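Local coordinates for choline/ethanolamine kinase family protein (Mesorhizobium loti, PDB 3DXQ) that probably phosphorylates ethanolamine or choline, using a protein-kinase-like fold, at residues 41-46 and 84-89. Sequence-based numbering, arbitrary orientation.
Sequences CLRIPG and MVTRYI
Strands 41-45 and 84-87 run antiparallel at 149°, and two hydrogen-bonded pairs, Cys41 with Thr86 and Arg43 with Met84, flank the non-hydrogen-bonded pair Leu42-Val85. The straightest of the four backbone bonds runs from Cys41 N to Thr86 O, 2.8 Å long, although the donor stands above that carbonyl plane. Cys41 O, which accepts Thr86 N at 3.0 Å, also receives the CA-H of Val85, with 3.3 Å between O and CA. These are neighbouring strands of the five-stranded antiparallel sheet of the kinase-like N-terminal lobe, lying between strands 32-37 and 74-77. On one face Leu42 CD1 meets Val85 CG2 at 4.2 Å, branched apolar groups suited to a buried side where Leu42 also packs on Leu11 and Leu17. On the other, Arg43 bends at chi3, and its NH1 reaches diagonally to Thr86 OG1 at 3.2 Å, a bent bond (136° at the hydrogen) with the oxygen near the guanidinium plane. Thr86 suits this place because chi1 of 59° sets OG1 between backbone N and carbonyl carbon to take that N-H, while CG2 rests against Arg43 CD. Selenomethionine Met84 runs alongside the arginine before its tip turns away. An alanine in place of Arg43 removes NH1 and CD, and would probably leave the Thr86 hydroxyl without this donor and loosen the packing around SE. Small enough to fit beside a ring, Cys41 sets SG at the edge of Tyr88, 3.7 Å from CD1, in a sulfur-aromatic contact.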
ATOM      1  N   CYS A  41      -7.313  17.018   9.949  1.00 39.04           N
ATOM      2  CA  CYS A  41      -6.307  16.033  10.414  1.00 39.74           C
ATOM      3  C   CYS A  41      -4.915  16.580  10.187  1.00 39.04           C
ATOM      4  O   CYS A  41      -4.594  17.093   9.119  1.00 36.71           O
ATOM      5  CB  CYS A  41      -6.385  14.718   9.665  1.00 37.73           C
ATOM      6  SG  CYS A  41      -7.828  13.791   9.924  1.00 46.35           S
ATOM      7  N   LEU A  42      -4.103  16.473  11.214  1.00 40.81           N
ATOM      8  CA  LEU A  42      -2.718  16.901  11.174  1.00 43.26           C
ATOM      9  C   LEU A  42      -1.875  15.643  10.997  1.00 45.85           C
ATOM     10  O   LEU A  42      -2.032  14.701  11.774  1.00 48.10           O
ATOM     11  CB  LEU A  42      -2.376  17.594  12.489  1.00 41.99           C
ATOM     12  CG  LEU A  42      -1.000  18.230  12.633  1.00 39.96           C
ATOM     13  CD1 LEU A  42      -0.781  19.371  11.648  1.00 35.40           C
ATOM     14  CD2 LEU A  42      -0.867  18.733  14.032  1.00 36.45           C
ATOM     15  N   ARG A  43      -1.023  15.605   9.972  1.00 47.87           N
ATOM     16  CA  ARG A  43      -0.140  14.456   9.725  1.00 50.46           C
ATOM     17  C   ARG A  43       1.337  14.859   9.892  1.00 51.91           C
ATOM     18  O   ARG A  43       1.819  15.754   9.196  1.00 52.18           O
ATOM     19  CB  ARG A  43      -0.379  13.914   8.317  1.00 49.88           C
ATOM     20  CG  ARG A  43      -1.838  14.005   7.855  1.00 52.12           C
ATOM     21  CD  ARG A  43      -2.076  13.272   6.532  1.00 54.61           C
ATOM     22  NE  ARG A  43      -2.354  11.839   6.722  1.00 58.86           N
ATOM     23  CZ  ARG A  43      -3.559  11.323   6.993  1.00 60.02           C
ATOM     24  NH1 ARG A  43      -4.632  12.108   7.119  1.00 56.14           N
ATOM     25  NH2 ARG A  43      -3.700  10.004   7.143  1.00 57.12           N
ATOM     26  N   ILE A  44       2.046  14.207  10.817  1.00 53.48           N
ATOM     27  CA  ILE A  44       3.470  14.497  11.091  1.00 54.60           C
ATOM     28  C   ILE A  44       4.341  13.348  10.581  1.00 55.09           C
ATOM     29  O   ILE A  44       4.031  12.183  10.842  1.00 58.31           O
ATOM     30  CB  ILE A  44       3.774  14.624  12.592  1.00 53.97           C
ATOM     31  CG1 ILE A  44       2.919  15.707  13.268  1.00 56.82           C
ATOM     32  CG2 ILE A  44       5.270  14.930  12.800  1.00 57.26           C
ATOM     33  CD1 ILE A  44       3.637  17.025  13.487  1.00 54.66           C
ATOM     34  N   PRO A  45       5.426  13.656   9.854  1.00 53.35           N
ATOM     35  CA  PRO A  45       6.326  12.598   9.372  1.00 52.63           C
ATOM     36  C   PRO A  45       7.212  11.918  10.452  1.00 52.91           C
ATOM     37  O   PRO A  45       7.776  12.591  11.333  1.00 51.48           O
ATOM     38  CB  PRO A  45       7.207  13.338   8.357  1.00 51.74           C
ATOM     39  CG  PRO A  45       6.523  14.645   8.110  1.00 51.29           C
ATOM     40  CD  PRO A  45       5.849  14.978   9.369  1.00 52.99           C
ATOM     41  N   GLY A  46       7.343  10.593  10.353  1.00 53.34           N
ATOM     42  CA  GLY A  46       8.191   9.811  11.269  1.00 53.80           C
ATOM     43  C   GLY A  46       9.663   9.701  10.861  1.00 53.11           C
ATOM     44  O   GLY A  46       9.977   9.377   9.685  1.00 51.64           O
HETATM   45  N   MSE A  84       1.349  17.855   7.031  1.00 47.25           N
HETATM   46  CA  MSE A  84       0.237  17.963   6.083  1.00 47.62           C
HETATM   47  C   MSE A  84      -1.121  18.033   6.794  1.00 47.36           C
HETATM   48  O   MSE A  84      -1.384  17.274   7.738  1.00 46.33           O
HETATM   49  CB  MSE A  84       0.290  16.784   5.114  1.00 46.01           C
HETATM   50  CG  MSE A  84      -0.707  16.831   3.997  1.00 45.69           C
HETATM   51 SE   MSE A  84      -0.751  15.118   3.045  0.75 43.90          SE
HETATM   52  CE  MSE A  84       0.838  15.355   1.966  1.00 37.19           C
ATOM     53  N   VAL A  85      -1.965  18.968   6.356  1.00 46.22           N
ATOM     54  CA  VAL A  85      -3.316  19.087   6.892  1.00 45.80           C
ATOM     55  C   VAL A  85      -4.333  18.616   5.856  1.00 45.99           C
ATOM     56  O   VAL A  85      -4.369  19.122   4.741  1.00 47.81           O
ATOM     57  CB  VAL A  85      -3.658  20.515   7.289  1.00 45.40           C
ATOM     58  CG1 VAL A  85      -5.043  20.535   7.944  1.00 43.30           C
ATOM     59  CG2 VAL A  85      -2.582  21.089   8.221  1.00 42.02           C
ATOM     60  N   THR A  86      -5.143  17.634   6.229  1.00 45.28           N
ATOM     61  CA  THR A  86      -6.202  17.140   5.371  1.00 43.93           C
ATOM     62  C   THR A  86      -7.525  17.337   6.077  1.00 43.27           C
ATOM     63  O   THR A  86      -7.556  17.703   7.244  1.00 42.09           O
ATOM     64  CB  THR A  86      -6.008  15.651   5.067  1.00 43.02           C
ATOM     65  OG1 THR A  86      -5.996  14.914   6.294  1.00 37.81           O
ATOM     66  CG2 THR A  86      -4.708  15.443   4.352  1.00 40.49           C
ATOM     67  N   ARG A  87      -8.615  17.090   5.370  1.00 43.90           N
ATOM     68  CA  ARG A  87      -9.916  17.231   5.965  1.00 45.26           C
ATOM     69  C   ARG A  87     -10.282  15.897   6.583  1.00 44.77           C
ATOM     70  O   ARG A  87     -10.003  14.848   6.006  1.00 45.36           O
ATOM     71  CB  ARG A  87     -10.950  17.697   4.937  1.00 45.85           C
ATOM     72  CG  ARG A  87     -12.342  17.819   5.529  1.00 47.72           C
ATOM     73  CD  ARG A  87     -13.248  18.764   4.756  1.00 45.97           C
ATOM     74  NE  ARG A  87     -13.204  20.102   5.328  1.00 46.08           N
ATOM     75  CZ  ARG A  87     -12.576  21.139   4.796  1.00 38.08           C
ATOM     76  NH1 ARG A  87     -11.922  21.052   3.649  1.00 47.98           N
ATOM     77  NH2 ARG A  87     -12.618  22.280   5.419  1.00 38.50           N
ATOM     78  N   TYR A  88     -10.886  15.940   7.763  1.00 44.30           N
ATOM     79  CA  TYR A  88     -11.321  14.730   8.422  1.00 45.22           C
ATOM     80  C   TYR A  88     -12.654  14.307   7.857  1.00 45.44           C
ATOM     81  O   TYR A  88     -13.568  15.121   7.735  1.00 44.01           O
ATOM     82  CB  TYR A  88     -11.470  14.897   9.932  1.00 46.53           C
ATOM     83  CG  TYR A  88     -11.992  13.650  10.621  1.00 43.87           C
ATOM     84  CD1 TYR A  88     -11.210  12.498  10.706  1.00 45.48           C
ATOM     85  CD2 TYR A  88     -13.261  13.624  11.194  1.00 47.02           C
ATOM     86  CE1 TYR A  88     -11.676  11.343  11.349  1.00 42.62           C
ATOM     87  CE2 TYR A  88     -13.735  12.475  11.848  1.00 51.47           C
ATOM     88  CZ  TYR A  88     -12.933  11.341  11.915  1.00 47.76           C
ATOM     89  OH  TYR A  88     -13.392  10.209  12.545  1.00 48.20           O
ATOM     90  N   ILE A  89     -12.739  13.012   7.568  1.00 46.41           N
ATOM     91  CA  ILE A  89     -13.943  12.346   7.091  1.00 45.91           C
ATOM     92  C   ILE A  89     -14.748  11.742   8.254  1.00 47.09           C
ATOM     93  O   ILE A  89     -14.413  10.669   8.787  1.00 46.71           O
ATOM     94  CB  ILE A  89     -13.540  11.230   6.147  1.00 45.70           C
ATOM     95  CG1 ILE A  89     -12.849  11.846   4.943  1.00 44.48           C
ATOM     96  CG2 ILE A  89     -14.751  10.424   5.716  1.00 48.88           C
ATOM     97  CD1 ILE A  89     -12.152  10.813   4.081  1.00 54.28           C
TER